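Local atomic coordinates of histone-lysine N-methyltransferase SETMAR (Homo sapiens, PDB entry 3BO5), a protein that uses its SET domain to dimethylate a lysine of histone H3 with S-adenosylmethionine, and its transposase-derived part to bind DNA in double-strand break repair. Residues D176-I181 against R264-K269; S246-G251 against F284-S289; E158-S163 against F196-Y201. The protein carries 2 engineered substitutions. All blocks are in the same frame, centred on the assembly; numbering follows the deposited sequence.

Contact 1: residues D176-I181 against R264-K269; sequences DSNYII and RLDHGK. With SAH (S-adenosyl-L-homocysteine), chain F.
Ile181 and Arg264 face each other as an antiparallel, non-hydrogen-bonded pair, CA to CA 4.2 Å, where the loop entering strand 181-185 meets the end of strand 260-266 in the SET-domain fold. One step on, Leu265 N donates to Ile180 O at 2.9 Å, and beyond it the backbones part and two waters take over. The first accepts from Arg264 NE and donates to Ile180 O and Leu265 O; the second accepts from Ile180 N and donates to Leu265 O.

Arg264 has more surface buried here than any other residue. Its chain bends at chi2 (-87°), and its CD rests 3.9 Å from Ile181 CB. At the far end, NH2 gives Asn178 O a nearly straight bond of 2.7 Å (168° at the hydrogen) that lies in both the carbonyl and the guanidinium planes. Tyr179 O sits over one face of the guanidinium, and Tyr247 OH bonds NH1; bonds from NE, NH1 and NH2 probably hold the group's rotation. NH2 also comes within 3.3 Å of the sulfur SD of S-adenosyl-L-homocysteine, which approaches near the guanidinium plane. From segment 176-181, Tyr179 OH donates to the ligand's carboxylate OXT at 2.8 Å, so both segments line the methyl-donor pocket.

Asn178 lays its amide against Asp266, CG to CB 3.5 Å, with amide and carboxylate planes 81° apart. Asn178 OD1 is hydrogen-bonded to Lys272 NZ, and Asp266 OD1 to Ser289 OG. On the apolar side, beside helix 162-169, Ile180 CG2 meets Leu265 CD1 at 3.9 Å.

Contact 2: residues S246-G251 against F284-S289; sequences SYDYSG and FLPFDS. With SAH (S-adenosyl-L-homocysteine), chain F.
Tyr249 and Phe287 lie side by side and point the same way, with Pro286 packed in next to them; these three residues carry most of the contact, which has no hydrogen bond across it. The two rings meet obliquely, centroids 5.5 Å apart and planes at 55°, and touch through Tyr249 CD2 and Phe287 CE1 at 3.7 Å. Both rings reach S-adenosyl-L-homocysteine. Tyr249 OH, bonded to Leu209 O, stands 3.3 Å from C5', which lies at the edge of the tyrosine ring, near its plane. Phe287 CZ comes to 3.7 Å from the ribose O3', while the methyls of Leu285 lie against the adenine. The post-SET segment thus supplies part of the wall of the methyl-donor pocket.

Pro286 is the centre of an inverse gamma turn, closed by Phe287 N to Leu285 O at 2.9 Å, and its CB and CG meet Ser250. CG approaches Ser250 N at 3.7 Å, and CB approaches Ser250 CB at 3.8 Å. The surface it meets is the type I turn Asp248-Gly251. There Asp248 OD1 accepts from Ser250 N at 2.8 Å, an Asx turn, and from Ser250 OG as well; both donors come from the same face of the carboxylate. Ser250 OG sits between its own N and carbonyl carbon (chi1 74°), within range of that oxygen.

Around the contact, strand 244-247 runs into the turn, His211 of strand 210-211 touches both Asp248 and Pro286, and Phe287 packs on strand 260-266, alongside which strand 288-289 runs parallel.

Contact 3: residues E158-S163 against F196-Y201; sequences EVLGFS and FVDPTY
Asp198, paired with Glu158 across the antiparallel strands 151-160 and 193-199 of the SET domain, has its OD1 gripped by two groups of Thr200. The backbone N comes from above the carboxylate plane at 2.9 Å, an Asx turn, and OG1 uses the syn lone pair. OD2 forms a salt bridge with Arg168 of helix 162-169, which also bridges Glu158 OE1. The two acids, OE1 and OD2 4.8 Å apart, would probably repel without this shared cation.

In the backbone, Asp198 N donates to Glu158 O at 2.7 Å, Glu158 N returns a bond to Asp198 O, and Leu160 N bonds Phe196 O at 3.0 Å. Water 3 joins Glu158 OE1, Asp198 O and Tyr201 N where the chain turns its corner.

Leu160 CD1 packs on Asp198 CB at 3.5 Å. An alanine in place of Asp198 would keep that contact but would probably leave Arg168 with Glu158 alone of the two acids and set the Thr200 turn free to shift.

Val159 and Val197 occupy the other face of the sheet. Near the helix start, Phe162 CD1 meets Phe196 CZ at 3.6 Å, the ring planes at 85°. Leu160 O, which accepts a hydrogen bond from water 4, lies near the plane of the Phe196 ring, 3.6 Å from CD2.

Overall arrangement
Along the chain, contact 3 closes before contact 2 opens, while contact 1 interleaves with both. Contacts 1 and 2 have centres about 9 Å apart and contacts 1 and 3 about 12 Å; contacts 2 and 3 lie about 17 Å apart, centre to centre, and do not touch. All three reach the same mixed sheet: strand 260-266 pairs with 181-185 on one side and 288-289 on the other, and 181-185 pairs with 193-199, which joins 151-160. Contact 1 therefore sits between the other two, and shares S-adenosyl-L-homocysteine with contact 2. Starting from the methyl-donor pocket, contact 2 brings in the post-SET end, and contact 3 extends the sheet toward helix 162-169.

Contact 1: residues D176-I181 against R264-K269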
loop_
_atom_site.group_PDB
_atom_site.type_symbol
_atom_site.label_atom_id
_atom_site.label_comp_id
_atom_site.label_asym_id
_atom_site.label_seq_id
_atom_site.Cartn_x
_atom_site.Cartn_y
_atom_site.Cartn_z
ATOM N N ASP A 176 -5.205 6.863 -19.764
ATOM C CA ASP A 176 -5.166 7.166 -18.320
ATOM C C ASP A 176 -4.504 6.012 -17.537
ATOM O O ASP A 176 -4.830 4.829 -17.772
ATOM C CB ASP A 176 -6.580 7.393 -17.751
ATOM C CG ASP A 176 -7.205 8.724 -18.195
ATOM O OD1 ASP A 176 -6.496 9.554 -18.798
ATOM O OD2 ASP A 176 -8.408 8.935 -17.922
ATOM N N SER A 177 -3.572 6.346 -16.638
ATOM C CA SER A 177 -3.126 5.365 -15.625
ATOM C C SER A 177 -4.330 5.262 -14.673
ATOM O O SER A 177 -5.033 6.270 -14.430
ATOM C CB SER A 177 -1.856 5.846 -14.901
ATOM O OG SER A 177 -0.754 6.000 -15.815
ATOM N N ASN A 178 -4.631 4.047 -14.213
ATOM C CA ASN A 178 -5.822 3.773 -13.350
ATOM C C ASN A 178 -5.259 3.499 -11.968
ATOM O O ASN A 178 -4.363 2.635 -11.877
ATOM C CB ASN A 178 -6.466 2.491 -13.849
ATOM C CG ASN A 178 -6.986 2.630 -15.272
ATOM O OD1 ASN A 178 -6.359 2.148 -16.247
ATOM N ND2 ASN A 178 -8.066 3.334 -15.406
ATOM N N TYR A 179 -5.743 4.206 -10.929
ATOM C CA TYR A 179 -5.130 4.000 -9.595
ATOM C C TYR A 179 -6.061 3.588 -8.489
ATOM O O TYR A 179 -5.604 3.272 -7.387
ATOM C CB TYR A 179 -4.471 5.333 -9.117
ATOM C CG TYR A 179 -3.397 5.926 -9.975
ATOM C CD1 TYR A 179 -3.723 6.841 -10.955
ATOM C CD2 TYR A 179 -2.071 5.585 -9.796
ATOM C CE1 TYR A 179 -2.720 7.365 -11.785
ATOM C CE2 TYR A 179 -1.071 6.089 -10.543
ATOM C CZ TYR A 179 -1.385 7.018 -11.562
ATOM O OH TYR A 179 -0.449 7.559 -12.406
ATOM N N ILE A 180 -7.392 3.611 -8.709
ATOM C CA ILE A 180 -8.267 3.304 -7.604
ATOM C C ILE A 180 -8.146 1.842 -7.239
ATOM O O ILE A 180 -8.080 0.976 -8.139
ATOM C CB ILE A 180 -9.743 3.611 -7.983
ATOM C CG1 ILE A 180 -9.830 5.084 -8.397
ATOM C CG2 ILE A 180 -10.656 3.336 -6.796
ATOM C CD1 ILE A 180 -11.283 5.498 -8.670
ATOM N N ILE A 181 -8.150 1.539 -5.946
ATOM C CA ILE A 181 -8.148 0.150 -5.518
ATOM C C ILE A 181 -9.320 -0.058 -4.562
ATOM O O ILE A 181 -9.706 0.848 -3.768
ATOM C CB ILE A 181 -6.789 -0.240 -4.779
ATOM C CG1 ILE A 181 -6.713 -1.732 -4.598
ATOM C CG2 ILE A 181 -6.642 0.529 -3.449
ATOM C CD1 ILE A 181 -5.292 -2.207 -4.097
ATOM N N ARG A 264 -7.507 -3.650 -8.048
ATOM C CA ARG A 264 -7.403 -2.381 -8.759
ATOM C C ARG A 264 -8.523 -2.246 -9.782
ATOM O O ARG A 264 -8.893 -3.209 -10.449
ATOM C CB ARG A 264 -6.047 -2.251 -9.453
ATOM C CG ARG A 264 -4.968 -2.022 -8.445
ATOM C CD ARG A 264 -4.807 -0.541 -8.114
ATOM N NE ARG A 264 -4.282 0.303 -9.157
ATOM C CZ ARG A 264 -2.980 0.647 -9.266
ATOM N NH1 ARG A 264 -2.125 0.236 -8.326
ATOM N NH2 ARG A 264 -2.575 1.428 -10.252
ATOM N N LEU A 265 -9.063 -1.042 -9.931
ATOM C CA LEU A 265 -10.258 -0.901 -10.798
ATOM C C LEU A 265 -9.893 -0.125 -12.052
ATOM O O LEU A 265 -8.986 0.724 -12.031
ATOM C CB LEU A 265 -11.318 -0.097 -10.045
ATOM C CG LEU A 265 -11.718 -0.674 -8.670
ATOM C CD1 LEU A 265 -12.780 0.280 -8.066
ATOM C CD2 LEU A 265 -12.156 -2.097 -8.706
ATOM N N ASP A 266 -10.621 -0.396 -13.142
ATOM C CA ASP A 266 -10.461 0.492 -14.289
ATOM C C ASP A 266 -11.805 0.624 -14.990
ATOM O O ASP A 266 -12.844 0.142 -14.489
ATOM C CB ASP A 266 -9.340 0.020 -15.200
ATOM C CG ASP A 266 -9.740 -1.114 -16.122
ATOM O OD1 ASP A 266 -10.623 -1.906 -15.727
ATOM O OD2 ASP A 266 -9.084 -1.241 -17.245
ATOM N N HIS A 267 -11.778 1.314 -16.106
ATOM C CA HIS A 267 -12.999 1.457 -16.879
ATOM C C HIS A 267 -12.767 0.869 -18.245
ATOM O O HIS A 267 -11.680 1.007 -18.843
ATOM C CB HIS A 267 -13.344 2.925 -17.037
ATOM C CG HIS A 267 -14.602 3.178 -17.809
ATOM N ND1 HIS A 267 -15.820 2.634 -17.450
ATOM C CD2 HIS A 267 -14.833 3.926 -18.916
ATOM C CE1 HIS A 267 -16.748 3.029 -18.310
ATOM N NE2 HIS A 267 -16.178 3.826 -19.195
ATOM N N GLY A 268 -13.826 0.250 -18.720
ATOM C CA GLY A 268 -13.916 -0.060 -20.117
ATOM C C GLY A 268 -13.548 -1.496 -20.322
ATOM O O GLY A 268 -12.909 -2.153 -19.473
ATOM N N LYS A 269 -13.960 -1.988 -21.478
ATOM C CA LYS A 269 -13.992 -3.391 -21.636
ATOM C C LYS A 269 -12.688 -3.952 -22.204
ATOM O O LYS A 269 -12.414 -5.117 -21.958
ATOM C CB LYS A 269 -15.201 -3.788 -22.469
ATOM C CG LYS A 269 -16.521 -3.277 -21.827
ATOM C CD LYS A 269 -16.892 -4.084 -20.562
ATOM C CE LYS A 269 -18.254 -3.636 -19.960
ATOM N NZ LYS A 269 -18.524 -4.356 -18.663
HETATM N N SAH F . 2.903 3.425 -14.606
HETATM C CA SAH F . 2.071 4.313 -13.731
HETATM C CB SAH F . 2.149 3.907 -12.240
HETATM C CG SAH F . 1.216 2.708 -11.992
HETATM S SD SAH F . -0.533 3.170 -12.154
HETATM C C SAH F . 2.518 5.775 -13.956
HETATM O O SAH F . 3.290 6.061 -14.867
HETATM O OXT SAH F . 2.063 6.656 -13.157
HETATM C "C5'" SAH F . -1.107 1.847 -13.238
HETATM C "C4'" SAH F . -0.766 2.039 -14.714
HETATM O "O4'" SAH F . 0.605 1.724 -14.976
HETATM C "C3'" SAH F . -1.525 1.117 -15.623
HETATM O "O3'" SAH F . -2.834 1.667 -15.940
HETATM C "C2'" SAH F . -0.650 1.005 -16.836
HETATM O "O2'" SAH F . -0.631 2.223 -17.604
HETATM C "C1'" SAH F . 0.717 0.948 -16.184
HETATM N N9 SAH F . 1.095 -0.413 -15.755
HETATM C C8 SAH F . 1.303 -0.879 -14.459
HETATM N N7 SAH F . 1.717 -2.130 -14.522
HETATM C C5 SAH F . 1.827 -2.496 -15.816
HETATM C C6 SAH F . 2.187 -3.727 -16.403
HETATM N N6 SAH F . 2.616 -4.814 -15.758
HETATM N N1 SAH F . 2.121 -3.747 -17.793
HETATM C C2 SAH F . 1.733 -2.662 -18.516
HETATM N N3 SAH F . 1.397 -1.432 -17.986
HETATM C C4 SAH F . 1.399 -1.438 -16.624
HETATM O O HOH W 1 -6.561 0.960 -10.532
HETATM O O HOH W 2 -8.885 3.428 -11.275
#

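Contact 2: residues S246-G251 against F284-S289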
loop_
_atom_site.group_PDB
_atom_site.type_symbol
_atom_site.label_atom_id
_atom_site.label_comp_id
_atom_site.label_asym_id
_atom_site.label_seq_id
_atom_site.Cartn_x
_atom_site.Cartn_y
_atom_site.Cartn_z
ATOM N N SER A 246 6.737 -4.128 -7.249
ATOM C CA SER A 246 5.442 -4.393 -7.927
ATOM C C SER A 246 4.515 -5.087 -7.006
ATOM O O SER A 246 4.936 -5.782 -6.053
ATOM C CB SER A 246 5.711 -5.255 -9.121
ATOM O OG SER A 246 6.305 -6.506 -8.753
ATOM N N TYR A 247 3.208 -4.976 -7.266
ATOM C CA TYR A 247 2.294 -5.864 -6.551
ATOM C C TYR A 247 1.239 -6.342 -7.557
ATOM O O TYR A 247 1.237 -5.890 -8.707
ATOM C CB TYR A 247 1.566 -5.201 -5.379
ATOM C CG TYR A 247 0.592 -4.049 -5.594
ATOM C CD1 TYR A 247 -0.782 -4.272 -5.674
ATOM C CD2 TYR A 247 1.059 -2.688 -5.589
ATOM C CE1 TYR A 247 -1.670 -3.206 -5.724
ATOM C CE2 TYR A 247 0.154 -1.619 -5.643
ATOM C CZ TYR A 247 -1.189 -1.903 -5.730
ATOM O OH TYR A 247 -2.163 -0.924 -5.711
ATOM N N ASP A 248 0.469 -7.327 -7.098
ATOM C CA ASP A 248 -0.504 -7.915 -8.010
ATOM C C ASP A 248 -1.788 -7.129 -7.986
ATOM O O ASP A 248 -2.451 -7.076 -6.951
ATOM C CB ASP A 248 -0.747 -9.343 -7.561
ATOM C CG ASP A 248 -1.874 -10.067 -8.328
ATOM O OD1 ASP A 248 -2.458 -9.544 -9.307
ATOM O OD2 ASP A 248 -2.065 -11.261 -7.900
ATOM N N TYR A 249 -2.109 -6.475 -9.119
ATOM C CA TYR A 249 -3.291 -5.612 -9.130
ATOM C C TYR A 249 -4.596 -6.414 -8.892
ATOM O O TYR A 249 -5.606 -5.780 -8.580
ATOM C CB TYR A 249 -3.412 -4.886 -10.470
ATOM C CG TYR A 249 -2.482 -3.717 -10.641
ATOM C CD1 TYR A 249 -1.429 -3.478 -9.743
ATOM C CD2 TYR A 249 -2.663 -2.827 -11.708
ATOM C CE1 TYR A 249 -0.552 -2.395 -9.956
ATOM C CE2 TYR A 249 -1.832 -1.739 -11.903
ATOM C CZ TYR A 249 -0.765 -1.540 -11.008
ATOM O OH TYR A 249 0.028 -0.471 -11.256
ATOM N N SER A 250 -4.598 -7.754 -9.092
ATOM C CA SER A 250 -5.789 -8.543 -8.758
ATOM C C SER A 250 -5.874 -8.916 -7.316
ATOM O O SER A 250 -6.906 -9.435 -6.856
ATOM C CB SER A 250 -5.811 -9.845 -9.587
ATOM O OG SER A 250 -4.850 -10.728 -9.070
ATOM N N GLY A 251 -4.754 -8.689 -6.596
ATOM C CA GLY A 251 -4.687 -9.006 -5.187
ATOM C C GLY A 251 -4.615 -10.490 -4.898
ATOM O O GLY A 251 -4.636 -10.876 -3.708
ATOM N N PHE A 284 -2.393 -9.990 -19.478
ATOM C CA PHE A 284 -3.314 -8.880 -19.260
ATOM C C PHE A 284 -3.218 -8.330 -17.853
ATOM O O PHE A 284 -2.997 -9.063 -16.868
ATOM C CB PHE A 284 -4.761 -9.077 -19.774
ATOM C CG PHE A 284 -5.891 -9.036 -18.657
ATOM C CD1 PHE A 284 -6.000 -10.004 -17.696
ATOM C CD2 PHE A 284 -6.862 -8.039 -18.670
ATOM C CE1 PHE A 284 -7.014 -9.976 -16.722
ATOM C CE2 PHE A 284 -7.875 -7.979 -17.697
ATOM C CZ PHE A 284 -7.965 -8.956 -16.739
ATOM N N LEU A 285 -3.409 -7.020 -17.782
ATOM C CA LEU A 285 -3.397 -6.342 -16.533
ATOM C C LEU A 285 -4.742 -6.593 -15.873
ATOM O O LEU A 285 -5.799 -6.216 -16.441
ATOM C CB LEU A 285 -3.113 -4.845 -16.833
ATOM C CG LEU A 285 -2.130 -3.983 -16.146
ATOM C CD1 LEU A 285 -0.813 -4.761 -16.049
ATOM C CD2 LEU A 285 -2.068 -2.722 -16.966
ATOM N N PRO A 286 -4.749 -7.240 -14.712
ATOM C CA PRO A 286 -6.008 -7.732 -14.126
ATOM C C PRO A 286 -6.807 -6.696 -13.317
ATOM O O PRO A 286 -7.064 -6.923 -12.124
ATOM C CB PRO A 286 -5.561 -8.890 -13.274
ATOM C CG PRO A 286 -4.155 -8.366 -12.706
ATOM C CD PRO A 286 -3.566 -7.627 -13.897
ATOM N N PHE A 287 -7.212 -5.627 -13.988
ATOM C CA PHE A 287 -8.182 -4.687 -13.360
ATOM C C PHE A 287 -9.565 -5.305 -13.292
ATOM O O PHE A 287 -9.918 -6.146 -14.136
ATOM C CB PHE A 287 -8.262 -3.413 -14.195
ATOM C CG PHE A 287 -7.050 -2.573 -14.156
ATOM C CD1 PHE A 287 -6.728 -1.803 -13.022
ATOM C CD2 PHE A 287 -6.237 -2.462 -15.294
ATOM C CE1 PHE A 287 -5.580 -0.975 -13.014
ATOM C CE2 PHE A 287 -5.126 -1.662 -15.300
ATOM C CZ PHE A 287 -4.772 -0.885 -14.163
ATOM N N ASP A 288 -10.333 -4.878 -12.283
ATOM C CA ASP A 288 -11.766 -5.070 -12.288
ATOM C C ASP A 288 -12.368 -3.885 -13.030
ATOM O O ASP A 288 -12.264 -2.734 -12.587
ATOM C CB ASP A 288 -12.295 -5.164 -10.873
ATOM C CG ASP A 288 -13.828 -5.325 -10.834
ATOM O OD1 ASP A 288 -14.370 -5.820 -11.845
ATOM O OD2 ASP A 288 -14.470 -4.970 -9.811
ATOM N N SER A 289 -12.998 -4.170 -14.167
ATOM C CA SER A 289 -13.490 -3.151 -15.092
ATOM C C SER A 289 -14.933 -2.779 -14.839
ATOM O O SER A 289 -15.753 -3.652 -14.537
ATOM C CB SER A 289 -13.362 -3.670 -16.515
ATOM O OG SER A 289 -12.006 -4.017 -16.743
HETATM N N SAH F . 2.903 3.425 -14.606
HETATM C CA SAH F . 2.071 4.313 -13.731
HETATM C CB SAH F . 2.149 3.907 -12.240
HETATM C CG SAH F . 1.216 2.708 -11.992
HETATM S SD SAH F . -0.533 3.170 -12.154
HETATM C C SAH F . 2.518 5.775 -13.956
HETATM O O SAH F . 3.290 6.061 -14.867
HETATM O OXT SAH F . 2.063 6.656 -13.157
HETATM C "C5'" SAH F . -1.107 1.847 -13.238
HETATM C "C4'" SAH F . -0.766 2.039 -14.714
HETATM O "O4'" SAH F . 0.605 1.724 -14.976
HETATM C "C3'" SAH F . -1.525 1.117 -15.623
HETATM O "O3'" SAH F . -2.834 1.667 -15.940
HETATM C "C2'" SAH F . -0.650 1.005 -16.836
HETATM O "O2'" SAH F . -0.631 2.223 -17.604
HETATM C "C1'" SAH F . 0.717 0.948 -16.184
HETATM N N9 SAH F . 1.095 -0.413 -15.755
HETATM C C8 SAH F . 1.303 -0.879 -14.459
HETATM N N7 SAH F . 1.717 -2.130 -14.522
HETATM C C5 SAH F . 1.827 -2.496 -15.816
HETATM C C6 SAH F . 2.187 -3.727 -16.403
HETATM N N6 SAH F . 2.616 -4.814 -15.758
HETATM N N1 SAH F . 2.121 -3.747 -17.793
HETATM C C2 SAH F . 1.733 -2.662 -18.516
HETATM N N3 SAH F . 1.397 -1.432 -17.986
HETATM C C4 SAH F . 1.399 -1.438 -16.624
#

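Contact 3: residues E158-S163 against F196-Y201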
loop_
_atom_site.group_PDB
_atom_site.type_symbol
_atom_site.label_atom_id
_atom_site.label_comp_id
_atom_site.label_asym_id
_atom_site.label_seq_id
_atom_site.Cartn_x
_atom_site.Cartn_y
_atom_site.Cartn_z
ATOM N N GLU A 158 -6.790 9.425 -1.469
ATOM C CA GLU A 158 -8.121 9.768 -0.980
ATOM C C GLU A 158 -8.916 8.513 -0.707
ATOM O O GLU A 158 -8.930 7.579 -1.540
ATOM C CB GLU A 158 -8.889 10.495 -2.094
ATOM C CG GLU A 158 -8.354 11.860 -2.418
ATOM C CD GLU A 158 -9.159 12.514 -3.501
ATOM O OE1 GLU A 158 -8.787 12.408 -4.662
ATOM O OE2 GLU A 158 -10.217 13.051 -3.132
ATOM N N VAL A 159 -9.607 8.525 0.414
ATOM C CA VAL A 159 -10.516 7.415 0.773
ATOM C C VAL A 159 -11.892 7.819 0.273
ATOM O O VAL A 159 -12.382 8.902 0.617
ATOM C CB VAL A 159 -10.532 7.220 2.282
ATOM C CG1 VAL A 159 -11.521 6.159 2.709
ATOM C CG2 VAL A 159 -9.090 6.759 2.694
ATOM N N LEU A 160 -12.481 7.003 -0.590
ATOM C CA LEU A 160 -13.669 7.429 -1.367
ATOM C C LEU A 160 -14.823 6.540 -0.990
ATOM O O LEU A 160 -14.708 5.396 -0.568
ATOM C CB LEU A 160 -13.429 7.195 -2.848
ATOM C CG LEU A 160 -12.304 7.945 -3.503
ATOM C CD1 LEU A 160 -12.223 7.664 -5.024
ATOM C CD2 LEU A 160 -12.434 9.422 -3.234
ATOM N N GLY A 161 -16.020 7.074 -1.201
ATOM C CA GLY A 161 -17.155 6.189 -1.192
ATOM C C GLY A 161 -17.409 5.510 -2.540
ATOM O O GLY A 161 -16.903 5.926 -3.600
ATOM N N PHE A 162 -18.277 4.483 -2.474
ATOM C CA PHE A 162 -18.543 3.653 -3.624
ATOM C C PHE A 162 -19.052 4.467 -4.843
ATOM O O PHE A 162 -18.596 4.269 -5.962
ATOM C CB PHE A 162 -19.558 2.578 -3.209
ATOM C CG PHE A 162 -19.809 1.530 -4.234
ATOM C CD1 PHE A 162 -19.525 0.213 -3.916
ATOM C CD2 PHE A 162 -20.461 1.798 -5.438
ATOM C CE1 PHE A 162 -19.798 -0.795 -4.866
ATOM C CE2 PHE A 162 -20.711 0.789 -6.383
ATOM C CZ PHE A 162 -20.377 -0.479 -6.111
ATOM N N SER A 163 -20.008 5.379 -4.591
ATOM C CA SER A 163 -20.579 6.147 -5.709
ATOM C C SER A 163 -19.582 7.084 -6.316
ATOM O O SER A 163 -19.571 7.251 -7.555
ATOM C CB SER A 163 -21.869 6.852 -5.339
ATOM O OG SER A 163 -22.737 5.891 -4.832
ATOM N N PHE A 196 -12.197 2.092 -0.393
ATOM C CA PHE A 196 -11.709 2.484 -1.727
ATOM C C PHE A 196 -10.668 3.522 -1.511
ATOM O O PHE A 196 -10.895 4.520 -0.855
ATOM C CB PHE A 196 -12.869 3.041 -2.585
ATOM C CG PHE A 196 -13.948 2.071 -2.776
ATOM C CD1 PHE A 196 -13.877 1.116 -3.776
ATOM C CD2 PHE A 196 -15.074 2.087 -1.934
ATOM C CE1 PHE A 196 -14.921 0.198 -3.933
ATOM C CE2 PHE A 196 -16.092 1.154 -2.070
ATOM C CZ PHE A 196 -16.004 0.215 -3.064
ATOM N N VAL A 197 -9.510 3.300 -2.157
ATOM C CA VAL A 197 -8.413 4.277 -2.017
ATOM C C VAL A 197 -7.979 4.752 -3.363
ATOM O O VAL A 197 -7.792 3.941 -4.253
ATOM C CB VAL A 197 -7.250 3.598 -1.366
ATOM C CG1 VAL A 197 -6.088 4.527 -1.288
ATOM C CG2 VAL A 197 -7.676 3.183 0.099
ATOM N N ASP A 198 -7.801 6.046 -3.509
ATOM C CA ASP A 198 -7.528 6.585 -4.842
ATOM C C ASP A 198 -6.397 7.584 -4.717
ATOM O O ASP A 198 -6.646 8.747 -4.279
ATOM C CB ASP A 198 -8.776 7.332 -5.420
ATOM C CG ASP A 198 -8.518 7.823 -6.806
ATOM O OD1 ASP A 198 -7.442 7.565 -7.341
ATOM O OD2 ASP A 198 -9.399 8.506 -7.380
ATOM N N PRO A 199 -5.157 7.221 -5.108
ATOM C CA PRO A 199 -4.048 8.154 -5.050
ATOM C C PRO A 199 -3.825 8.896 -6.369
ATOM O O PRO A 199 -2.749 9.465 -6.605
ATOM C CB PRO A 199 -2.832 7.226 -4.759
ATOM C CG PRO A 199 -3.166 6.026 -5.561
ATOM C CD PRO A 199 -4.701 5.858 -5.426
ATOM N N THR A 200 -4.867 8.965 -7.229
ATOM C CA THR A 200 -4.704 9.574 -8.556
ATOM C C THR A 200 -4.305 11.031 -8.461
ATOM O O THR A 200 -3.376 11.474 -9.137
ATOM C CB THR A 200 -5.984 9.574 -9.352
ATOM O OG1 THR A 200 -6.370 8.201 -9.557
ATOM C CG2 THR A 200 -5.802 10.223 -10.700
ATOM N N TYR A 201 -5.037 11.788 -7.640
ATOM C CA TYR A 201 -4.754 13.261 -7.503
ATOM C C TYR A 201 -3.995 13.621 -6.263
ATOM O O TYR A 201 -3.162 14.541 -6.274
ATOM C CB TYR A 201 -6.110 14.002 -7.441
ATOM C CG TYR A 201 -6.985 13.629 -8.627
ATOM C CD1 TYR A 201 -6.622 13.990 -9.902
ATOM C CD2 TYR A 201 -8.145 12.853 -8.428
ATOM C CE1 TYR A 201 -7.417 13.628 -10.984
ATOM C CE2 TYR A 201 -8.950 12.508 -9.489
ATOM C CZ TYR A 201 -8.544 12.880 -10.784
ATOM O OH TYR A 201 -9.286 12.514 -11.918
HETATM O O HOH W 3 -6.630 11.220 -5.437
HETATM O O HOH W 4 -13.829 3.781 1.380
#